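PDB 4ZCF: restriction endonuclease EcoP15I, restriction subunit from Escherichia coli, which cleaves DNA 25-27 base pairs downstream of one of two inversely oriented CAGCAG sites, working as an ATP-dependent helicase-like motor together with the modification subunit. Local coordinates for residues A16-V21 against L263-L267. Sequence-based numbering, arbitrary orientation.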
ATOM      1  N   ALA C  16      21.519 -36.009   1.604  1.00 52.88           N
ATOM      2  CA  ALA C  16      21.319 -36.986   2.676  1.00 52.24           C
ATOM      3  C   ALA C  16      20.247 -36.522   3.674  1.00 55.41           C
ATOM      4  O   ALA C  16      19.391 -37.315   4.063  1.00 56.13           O
ATOM      5  CB  ALA C  16      22.639 -37.259   3.381  1.00 53.01           C
ATOM      6  N   GLY C  17      20.266 -35.236   4.017  1.00 50.96           N
ATOM      7  CA  GLY C  17      19.270 -34.628   4.897  1.00 50.28           C
ATOM      8  C   GLY C  17      17.905 -34.460   4.242  1.00 51.64           C
ATOM      9  O   GLY C  17      16.875 -34.545   4.915  1.00 51.64           O
ATOM     10  N   VAL C  18      17.878 -34.205   2.926  1.00 46.05           N
ATOM     11  CA  VAL C  18      16.618 -34.051   2.202  1.00 45.18           C
ATOM     12  C   VAL C  18      15.893 -35.386   2.256  1.00 50.34           C
ATOM     13  O   VAL C  18      14.742 -35.437   2.660  1.00 50.19           O
ATOM     14  CB  VAL C  18      16.805 -33.566   0.739  1.00 47.59           C
ATOM     15  CG1 VAL C  18      15.460 -33.352   0.064  1.00 46.73           C
ATOM     16  CG2 VAL C  18      17.652 -32.299   0.662  1.00 47.07           C
ATOM     17  N   ASP C  19      16.609 -36.465   1.900  1.00 49.71           N
ATOM     18  CA  ASP C  19      16.143 -37.854   1.852  1.00 50.22           C
ATOM     19  C   ASP C  19      15.706 -38.336   3.229  1.00 56.42           C
ATOM     20  O   ASP C  19      14.675 -38.996   3.337  1.00 57.00           O
ATOM     21  CB  ASP C  19      17.253 -38.767   1.301  1.00 51.93           C
ATOM     22  CG  ASP C  19      17.679 -38.524  -0.142  1.00 65.10           C
ATOM     23  OD1 ASP C  19      17.187 -37.547  -0.758  1.00 66.17           O
ATOM     24  OD2 ASP C  19      18.539 -39.281  -0.641  1.00 70.83           O
ATOM     25  N   ALA C  20      16.470 -37.981   4.280  1.00 52.69           N
ATOM     26  CA  ALA C  20      16.162 -38.387   5.642  1.00 52.14           C
ATOM     27  C   ALA C  20      14.791 -37.886   6.143  1.00 58.59           C
ATOM     28  O   ALA C  20      14.132 -38.615   6.881  1.00 59.09           O
ATOM     29  CB  ALA C  20      17.289 -38.001   6.574  1.00 52.40           C
ATOM     30  N   VAL C  21      14.323 -36.692   5.683  1.00 56.11           N
ATOM     31  CA  VAL C  21      12.989 -36.152   6.034  1.00 55.95           C
ATOM     32  C   VAL C  21      11.945 -36.777   5.099  1.00 60.30           C
ATOM     33  O   VAL C  21      10.832 -37.093   5.534  1.00 60.15           O
ATOM     34  CB  VAL C  21      12.915 -34.595   6.023  1.00 59.59           C
ATOM     35  CG1 VAL C  21      11.548 -34.086   6.477  1.00 58.84           C
ATOM     36  CG2 VAL C  21      14.009 -33.980   6.887  1.00 59.41           C
ATOM     37  N   LEU C 263      15.035 -37.924  15.863  1.00 52.73           N
ATOM     38  CA  LEU C 263      16.278 -37.621  15.156  1.00 52.07           C
ATOM     39  C   LEU C 263      16.389 -38.461  13.904  1.00 56.57           C
ATOM     40  O   LEU C 263      16.455 -39.691  13.960  1.00 57.05           O
ATOM     41  CB  LEU C 263      17.525 -37.704  16.045  1.00 51.92           C
ATOM     42  CG  LEU C 263      18.857 -37.384  15.359  1.00 56.59           C
ATOM     43  CD1 LEU C 263      18.895 -35.954  14.841  1.00 56.70           C
ATOM     44  CD2 LEU C 263      20.022 -37.636  16.287  1.00 58.89           C
ATOM     45  N   VAL C 264      16.358 -37.769  12.766  1.00 51.59           N
ATOM     46  CA  VAL C 264      16.333 -38.352  11.440  1.00 49.96           C
ATOM     47  C   VAL C 264      17.668 -38.204  10.687  1.00 54.66           C
ATOM     48  O   VAL C 264      18.022 -39.075   9.886  1.00 55.69           O
ATOM     49  CB  VAL C 264      15.076 -37.792  10.726  1.00 52.64           C
ATOM     50  CG1 VAL C 264      15.389 -36.879   9.548  1.00 52.15           C
ATOM     51  CG2 VAL C 264      14.113 -38.894  10.357  1.00 52.18           C
ATOM     52  N   TYR C 265      18.433 -37.139  10.985  1.00 49.49           N
ATOM     53  CA  TYR C 265      19.707 -36.874  10.337  1.00 48.54           C
ATOM     54  C   TYR C 265      20.656 -36.127  11.280  1.00 53.01           C
ATOM     55  O   TYR C 265      20.225 -35.231  11.982  1.00 52.49           O
ATOM     56  CB  TYR C 265      19.472 -36.107   9.009  1.00 49.56           C
ATOM     57  CG  TYR C 265      20.732 -35.795   8.230  1.00 51.52           C
ATOM     58  CD1 TYR C 265      21.406 -36.788   7.528  1.00 53.63           C
ATOM     59  CD2 TYR C 265      21.266 -34.509   8.215  1.00 52.18           C
ATOM     60  CE1 TYR C 265      22.609 -36.522   6.876  1.00 54.97           C
ATOM     61  CE2 TYR C 265      22.456 -34.227   7.547  1.00 53.09           C
ATOM     62  CZ  TYR C 265      23.116 -35.235   6.865  1.00 60.30           C
ATOM     63  OH  TYR C 265      24.277 -34.964   6.187  1.00 60.37           O
ATOM     64  N   ARG C 266      21.945 -36.504  11.291  1.00 51.87           N
ATOM     65  CA  ARG C 266      22.990 -35.879  12.100  1.00 52.55           C
ATOM     66  C   ARG C 266      24.337 -35.730  11.366  1.00 58.51           C
ATOM     67  O   ARG C 266      25.032 -36.715  11.081  1.00 58.10           O
ATOM     68  CB  ARG C 266      23.155 -36.588  13.453  1.00 53.64           C
ATOM     69  CG  ARG C 266      24.022 -35.831  14.456  1.00 63.09           C
ATOM     70  CD  ARG C 266      23.456 -35.913  15.856  1.00 80.59           C
ATOM     71  NE  ARG C 266      23.497 -37.273  16.397  1.00 96.85           N
ATOM     72  CZ  ARG C 266      24.444 -37.732  17.210  1.00113.86           C
ATOM     73  NH1 ARG C 266      25.445 -36.944  17.589  1.00 99.83           N
ATOM     74  NH2 ARG C 266      24.396 -38.981  17.653  1.00100.39           N
ATOM     75  N   LEU C 267      24.683 -34.478  11.065  1.00 56.57           N
ATOM     76  CA  LEU C 267      25.937 -34.062  10.463  1.00 57.03           C
ATOM     77  C   LEU C 267      26.519 -33.137  11.497  1.00 62.19           C
ATOM     78  O   LEU C 267      26.071 -31.997  11.627  1.00 63.34           O
ATOM     79  CB  LEU C 267      25.695 -33.314   9.136  1.00 57.38           C
ATOM     80  CG  LEU C 267      26.931 -32.727   8.445  1.00 62.06           C
ATOM     81  CD1 LEU C 267      27.827 -33.826   7.859  1.00 62.02           C
ATOM     82  CD2 LEU C 267      26.525 -31.770   7.378  1.00 64.10           C
TER
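Helix segment 16-21 runs almost exactly antiparallel to strand 263-267, at 171° between their N-to-C directions, and the axes approach to 7.4 Å. Small residues permit so close a fit: the CA atoms of Gly17 and Tyr265 are 5.9 Å apart, those of Ala20 and Val264 5.8 Å. Gly17 places its CA over one face of the Tyr265 ring, 3.9 Å from the centroid and 13° off the normal, a CH-pi contact; a side chain there would crowd the ring. Ala16 CB, a methyl small enough to rest against the ring where the helix lies close, reaches Tyr265 CE1 at 3.6 Å. One turn on, Ala20, with its methyl directed at the strand, packs its CB 3.8 Å from Tyr265 CB and 3.7 Å from Val264 CG1. Val264 CG1 also meets Val21 CG2 at 4.2 Å, filling the space beyond the ring with apolar surface. Val264 and Tyr265 both turn toward the helix because Val264, with psi near -29°, interrupts the usual strand alternation. Tyr265 OH makes a weak hydrogen bond to His13 O, earlier in helix 12-22. This helix thus covers the edge strand, paired with strand 79-84, of the first of the motor's two parallel sheets, that of the N-terminal RecA-like, P-loop NTPase domain.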